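PDB 2ZTS: KaiC domain-containing protein from Pyrococcus horikoshii, which probably binds ATP, as a KaiC-like member of the P-loop NTPases, and holds ADP and magnesium in a six-chain assembly. Local coordinates for residues Asn122-Ile127 with Leu161-Thr166; Lys93-Asp98 with Lys132-Lys137. All blocks are in the same frame, centred on the assembly; numbering follows the deposited sequence.

Contact 1. Residues Asn122-Ile127 with Leu161-Thr166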
loop_
_atom_site.group_PDB
_atom_site.type_symbol
_atom_site.label_atom_id
_atom_site.label_comp_id
_atom_site.label_asym_id
_atom_site.label_seq_id
_atom_site.Cartn_x
_atom_site.Cartn_y
_atom_site.Cartn_z
ATOM N N ASN C 122 -25.249 20.572 -16.430
ATOM C CA ASN C 122 -25.715 20.502 -17.824
ATOM C C ASN C 122 -25.793 19.059 -18.352
ATOM O O ASN C 122 -26.789 18.615 -18.951
ATOM C CB ASN C 122 -24.819 21.360 -18.766
ATOM C CG ASN C 122 -25.007 22.888 -18.580
ATOM O OD1 ASN C 122 -24.260 23.700 -19.161
ATOM N ND2 ASN C 122 -25.962 23.269 -17.772
ATOM N N PHE C 123 -24.716 18.322 -18.104
ATOM C CA PHE C 123 -24.633 16.913 -18.488
ATOM C C PHE C 123 -25.859 16.114 -18.097
ATOM O O PHE C 123 -26.488 15.478 -18.932
ATOM C CB PHE C 123 -23.402 16.268 -17.842
ATOM C CG PHE C 123 -23.140 14.854 -18.274
ATOM C CD1 PHE C 123 -22.959 13.877 -17.346
ATOM C CD2 PHE C 123 -22.970 14.542 -19.594
ATOM C CE1 PHE C 123 -22.658 12.588 -17.719
ATOM C CE2 PHE C 123 -22.662 13.223 -19.988
ATOM C CZ PHE C 123 -22.509 12.262 -19.036
ATOM N N LEU C 124 -26.189 16.190 -16.828
ATOM C CA LEU C 124 -27.234 15.373 -16.226
ATOM C C LEU C 124 -28.641 15.818 -16.692
ATOM O O LEU C 124 -29.506 14.996 -16.993
ATOM C CB LEU C 124 -27.091 15.494 -14.665
ATOM C CG LEU C 124 -26.346 14.422 -13.804
ATOM C CD1 LEU C 124 -25.353 13.561 -14.523
ATOM C CD2 LEU C 124 -25.679 15.056 -12.617
ATOM N N ARG C 125 -28.857 17.131 -16.716
ATOM C CA ARG C 125 -30.029 17.741 -17.362
ATOM C C ARG C 125 -30.179 17.181 -18.756
ATOM O O ARG C 125 -31.262 16.684 -19.148
ATOM C CB ARG C 125 -29.852 19.261 -17.427
ATOM C CG ARG C 125 -31.137 20.067 -17.441
ATOM C CD ARG C 125 -30.964 21.622 -17.646
ATOM N NE ARG C 125 -29.720 22.208 -17.108
ATOM C CZ ARG C 125 -29.408 22.328 -15.818
ATOM N NH1 ARG C 125 -28.240 22.880 -15.471
ATOM N NH2 ARG C 125 -30.237 21.871 -14.872
ATOM N N TYR C 126 -29.084 17.166 -19.519
ATOM C CA TYR C 126 -29.201 16.735 -20.933
ATOM C C TYR C 126 -29.540 15.239 -21.069
ATOM O O TYR C 126 -30.328 14.856 -21.920
ATOM C CB TYR C 126 -27.986 17.156 -21.766
ATOM C CG TYR C 126 -28.223 16.968 -23.226
ATOM C CD1 TYR C 126 -27.525 15.969 -23.966
ATOM C CD2 TYR C 126 -29.198 17.753 -23.890
ATOM C CE1 TYR C 126 -27.782 15.775 -25.318
ATOM C CE2 TYR C 126 -29.474 17.564 -25.246
ATOM C CZ TYR C 126 -28.770 16.621 -25.966
ATOM O OH TYR C 126 -29.098 16.467 -27.300
ATOM N N ILE C 127 -28.972 14.377 -20.231
ATOM C CA ILE C 127 -29.358 12.971 -20.250
ATOM C C ILE C 127 -30.832 12.815 -19.870
ATOM O O ILE C 127 -31.540 12.017 -20.445
ATOM C CB ILE C 127 -28.553 12.161 -19.245
ATOM C CG1 ILE C 127 -27.049 12.205 -19.584
ATOM C CG2 ILE C 127 -29.098 10.751 -19.201
ATOM C CD1 ILE C 127 -26.155 11.868 -18.429
ATOM N N LEU C 161 -21.406 11.404 -8.231
ATOM C CA LEU C 161 -22.165 10.148 -8.128
ATOM C C LEU C 161 -23.469 10.280 -7.322
ATOM O O LEU C 161 -24.496 9.700 -7.704
ATOM C CB LEU C 161 -21.291 9.032 -7.615
ATOM C CG LEU C 161 -20.289 8.513 -8.686
ATOM C CD1 LEU C 161 -19.164 7.666 -8.103
ATOM C CD2 LEU C 161 -21.005 7.699 -9.738
ATOM N N LEU C 162 -23.444 11.067 -6.250
ATOM C CA LEU C 162 -24.662 11.317 -5.505
ATOM C C LEU C 162 -25.674 12.147 -6.361
ATOM O O LEU C 162 -26.837 11.799 -6.447
ATOM C CB LEU C 162 -24.332 11.968 -4.157
ATOM C CG LEU C 162 -23.769 10.969 -3.120
ATOM C CD1 LEU C 162 -23.477 11.712 -1.844
ATOM C CD2 LEU C 162 -24.635 9.751 -2.832
ATOM N N LYS C 163 -25.219 13.161 -7.093
ATOM C CA LYS C 163 -26.153 13.795 -8.044
ATOM C C LYS C 163 -26.708 12.851 -9.123
ATOM O O LYS C 163 -27.902 12.926 -9.463
ATOM C CB LYS C 163 -25.548 14.995 -8.746
ATOM C CG LYS C 163 -25.203 16.183 -7.920
ATOM C CD LYS C 163 -24.717 17.290 -8.910
ATOM C CE LYS C 163 -24.270 18.584 -8.250
ATOM N NZ LYS C 163 -25.440 19.535 -7.975
ATOM N N LEU C 164 -25.876 11.946 -9.655
ATOM C CA LEU C 164 -26.360 11.036 -10.656
ATOM C C LEU C 164 -27.442 10.140 -10.072
ATOM O O LEU C 164 -28.420 9.815 -10.757
ATOM C CB LEU C 164 -25.255 10.164 -11.203
ATOM C CG LEU C 164 -25.550 9.023 -12.120
ATOM C CD1 LEU C 164 -26.298 9.450 -13.369
ATOM C CD2 LEU C 164 -24.207 8.482 -12.539
ATOM N N ASN C 165 -27.224 9.676 -8.844
ATOM C CA ASN C 165 -28.132 8.724 -8.171
ATOM C C ASN C 165 -29.514 9.352 -8.059
ATOM O O ASN C 165 -30.494 8.681 -8.315
ATOM C CB ASN C 165 -27.600 8.375 -6.778
ATOM C CG ASN C 165 -28.475 7.401 -6.011
ATOM O OD1 ASN C 165 -28.748 6.305 -6.474
ATOM N ND2 ASN C 165 -28.905 7.807 -4.791
ATOM N N THR C 166 -29.567 10.633 -7.723
ATOM C CA THR C 166 -30.831 11.310 -7.543
ATOM C C THR C 166 -31.611 11.348 -8.878
ATOM O O THR C 166 -32.798 11.079 -8.868
ATOM C CB THR C 166 -30.692 12.757 -6.951
ATOM O OG1 THR C 166 -29.969 13.577 -7.873
ATOM C CG2 THR C 166 -29.850 12.808 -5.715
#

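Contact 2. Residues Lys93-Asp98 with Lys132-Lys137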
loop_
_atom_site.group_PDB
_atom_site.type_symbol
_atom_site.label_atom_id
_atom_site.label_comp_id
_atom_site.label_asym_id
_atom_site.label_seq_id
_atom_site.Cartn_x
_atom_site.Cartn_y
_atom_site.Cartn_z
ATOM N N LYS C 93 -35.381 5.256 -31.848
ATOM C CA LYS C 93 -35.321 4.200 -30.844
ATOM C C LYS C 93 -33.977 4.182 -30.097
ATOM O O LYS C 93 -33.913 3.608 -29.027
ATOM C CB LYS C 93 -35.617 2.817 -31.422
ATOM C CG LYS C 93 -36.959 2.697 -32.154
ATOM C CD LYS C 93 -37.993 1.816 -31.444
ATOM C CE LYS C 93 -39.295 1.686 -32.259
ATOM N NZ LYS C 93 -39.966 3.031 -32.618
ATOM N N ILE C 94 -32.938 4.824 -30.632
ATOM C CA ILE C 94 -31.683 4.968 -29.894
ATOM C C ILE C 94 -31.189 6.359 -29.991
ATOM O O ILE C 94 -31.239 6.954 -31.039
ATOM C CB ILE C 94 -30.587 4.028 -30.457
ATOM C CG1 ILE C 94 -30.951 2.580 -30.259
ATOM C CG2 ILE C 94 -29.215 4.299 -29.800
ATOM C CD1 ILE C 94 -29.871 1.609 -30.851
ATOM N N ALA C 95 -30.691 6.895 -28.901
ATOM C CA ALA C 95 -29.875 8.105 -28.969
ATOM C C ALA C 95 -28.509 7.830 -28.387
ATOM O O ALA C 95 -28.371 7.072 -27.389
ATOM C CB ALA C 95 -30.541 9.212 -28.227
ATOM N N ILE C 96 -27.496 8.467 -28.995
ATOM C CA ILE C 96 -26.126 8.444 -28.494
ATOM C C ILE C 96 -25.803 9.845 -28.069
ATOM O O ILE C 96 -25.943 10.787 -28.870
ATOM C CB ILE C 96 -25.068 7.966 -29.528
ATOM C CG1 ILE C 96 -25.324 6.526 -29.972
ATOM C CG2 ILE C 96 -23.651 8.088 -28.887
ATOM C CD1 ILE C 96 -24.517 6.049 -31.268
ATOM N N VAL C 97 -25.398 9.968 -26.795
ATOM C CA VAL C 97 -24.990 11.216 -26.184
ATOM C C VAL C 97 -23.505 11.168 -25.864
ATOM O O VAL C 97 -23.073 10.460 -24.912
ATOM C CB VAL C 97 -25.737 11.425 -24.870
ATOM C CG1 VAL C 97 -25.262 12.677 -24.212
ATOM C CG2 VAL C 97 -27.288 11.431 -25.078
ATOM N N ASP C 98 -22.720 11.971 -26.571
ATOM C CA ASP C 98 -21.265 11.914 -26.400
ATOM C C ASP C 98 -20.561 13.143 -25.746
ATOM O O ASP C 98 -19.349 13.269 -25.847
ATOM C CB ASP C 98 -20.610 11.412 -27.702
ATOM C CG ASP C 98 -20.628 12.446 -28.828
ATOM O OD1 ASP C 98 -21.195 13.552 -28.656
ATOM O OD2 ASP C 98 -20.083 12.212 -29.921
ATOM N N LYS C 132 -36.248 11.402 -21.633
ATOM C CA LYS C 132 -37.671 11.784 -21.692
ATOM C C LYS C 132 -38.204 11.967 -23.135
ATOM O O LYS C 132 -39.271 11.446 -23.482
ATOM C CB LYS C 132 -37.885 13.032 -20.835
ATOM C CG LYS C 132 -37.755 12.806 -19.289
ATOM C CD LYS C 132 -38.648 11.612 -18.815
ATOM C CE LYS C 132 -39.079 11.699 -17.336
ATOM N NZ LYS C 132 -39.610 10.377 -16.876
ATOM N N ALA C 133 -37.413 12.620 -23.988
ATOM C CA ALA C 133 -37.742 12.797 -25.409
ATOM C C ALA C 133 -37.933 11.523 -26.210
ATOM O O ALA C 133 -38.822 11.472 -27.045
ATOM C CB ALA C 133 -36.682 13.686 -26.094
ATOM N N ILE C 134 -37.151 10.472 -25.984
ATOM C CA ILE C 134 -37.425 9.247 -26.712
ATOM C C ILE C 134 -38.214 8.221 -25.900
ATOM O O ILE C 134 -38.435 7.144 -26.381
ATOM C CB ILE C 134 -36.137 8.625 -27.303
ATOM C CG1 ILE C 134 -35.214 8.062 -26.193
ATOM C CG2 ILE C 134 -35.375 9.685 -28.138
ATOM C CD1 ILE C 134 -34.106 7.232 -26.750
ATOM N N ASN C 135 -38.666 8.580 -24.704
ATOM C CA ASN C 135 -39.334 7.628 -23.793
ATOM C C ASN C 135 -38.449 6.377 -23.537
ATOM O O ASN C 135 -38.903 5.238 -23.641
ATOM C CB ASN C 135 -40.667 7.194 -24.382
ATOM C CG ASN C 135 -41.628 6.655 -23.331
ATOM O OD1 ASN C 135 -41.349 6.671 -22.133
ATOM N ND2 ASN C 135 -42.799 6.197 -23.786
ATOM N N ALA C 136 -37.165 6.620 -23.267
ATOM C CA ALA C 136 -36.173 5.563 -23.113
ATOM C C ALA C 136 -36.620 4.637 -21.978
ATOM O O ALA C 136 -37.100 5.085 -20.965
ATOM C CB ALA C 136 -34.809 6.187 -22.778
ATOM N N LYS C 137 -36.507 3.338 -22.172
ATOM C CA LYS C 137 -36.607 2.435 -21.058
ATOM C C LYS C 137 -35.187 1.928 -20.625
ATOM O O LYS C 137 -35.078 1.287 -19.593
ATOM C CB LYS C 137 -37.578 1.285 -21.378
ATOM C CG LYS C 137 -39.075 1.685 -21.412
ATOM C CD LYS C 137 -39.850 0.772 -22.334
ATOM C CE LYS C 137 -41.375 0.669 -22.031
ATOM N NZ LYS C 137 -41.855 -0.752 -22.311
#

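Contact 1. Residues Asn122-Ile127 with Leu161-Thr166
The carbonyl oxygen of Lys163, whose side chain meets Leu124 across the contact, takes a hydrogen bond from a hydroxyl three residues further on: Thr166 OG1 lies 2.7 Å from Lys163 O. The C=O...donor angle is 126°, with the hydroxyl tilted out of the carbonyl plane. This bond stays within helix 157-171; between 161-166 and 122-127 the contacts are apolar.

Leu124 reaches across with its two methyls. CD2 comes against the base of the lysine, 3.9 Å from Lys163 CB, and the two side chains cross at about a right angle. The other methyl, Leu124 CD1, lies 4.4 Å from Leu164 CD1. Neither torsion of Leu124 sits in a staggered well (chi1 is -98°), so the exact placing of its methyls may be less certain than that of the backbone. Lys163 leaves the contact as a straight chain until chi4 bends it, and its ammonium makes a weak, long ion pair with Asp121, near the start of helix 120-134.

Below Leu124, both helices rest on the main sheet. Ile127 packs on Val65 and Leu139, and Leu164 on Ile141. Ile127 CD1 also sits over one face of the Phe123 ring, 3.6 Å above its plane and toward the rim. On the far side, Leu162 packs on Leu149 of a neighbouring subunit.

With no hydrogen bond between the two segments, the contact here rests on apolar packing of Leu124 against Leu164 and the lysine's CB, and the lysine charge probably contributes little beyond its weak tie at the exposed edge.

Contact 2. Residues Lys93-Asp98 with Lys132-Lys137
Ile134 and Ala95 meet through methyl groups: Ile134 CD1 stands 4.3 Å from Ala95 CB and 4.1 Å from Ala95 N. The isoleucine places CG1 between its backbone N and carbonyl carbon (chi1 69°), and from there an extended chi2 carries CD1 on to the strand. The same methyl spans the start of the strand, lying 4.3 Å from Lys93 O. This is the closer-packed part, backed by Val63 of the adjacent strand, which Ile134 also touches; Val103 packs on Ala95.

The other side is looser. Lys93 touches the isoleucine only through its backbone, and its side chain points away and is partly exposed. Ile94 likewise turns its side chain from the helix, onto Phe85 and Tyr88 of helix 85-90. Beyond Ile134 the chain leaves the helix through exposed Asn135, whose positive phi of 55° closes a Schellman motif, with Asn135 N bonded to Lys132 O at 3.2 Å.

That turn leads directly to strand 138-142. Strand 94-97, helix 120-134 and strand 138-142 thus form a beta-alpha-beta crossover that passes over the intervening strand 62-66, an arrangement typical of the parallel sheet in P-loop NTPases.

Overall arrangement
Helix 120-134 is common to both contacts, whose centres lie 15 Å apart. Contact 1 uses its first half, against helix 157-171; contact 2 uses its C-terminal end, against edge strand 94-97. Along the chain the segments alternate: 93-98, 122-127, 132-137, 161-166. The two contacts also touch directly, where Tyr126 CD1 packs 4.0 Å from Val97 CG1. They follow two successive crossovers of the mixed sheet, from strand 94-97 to 138-142 and then to 174-179: contact 1 pairs two helices side by side on the sheet, while contact 2 packs a helix end against its edge strand. Strand 138-142 ends at Asp142, a magnesium ligand known for this protein, though no metal is bound there in this chain.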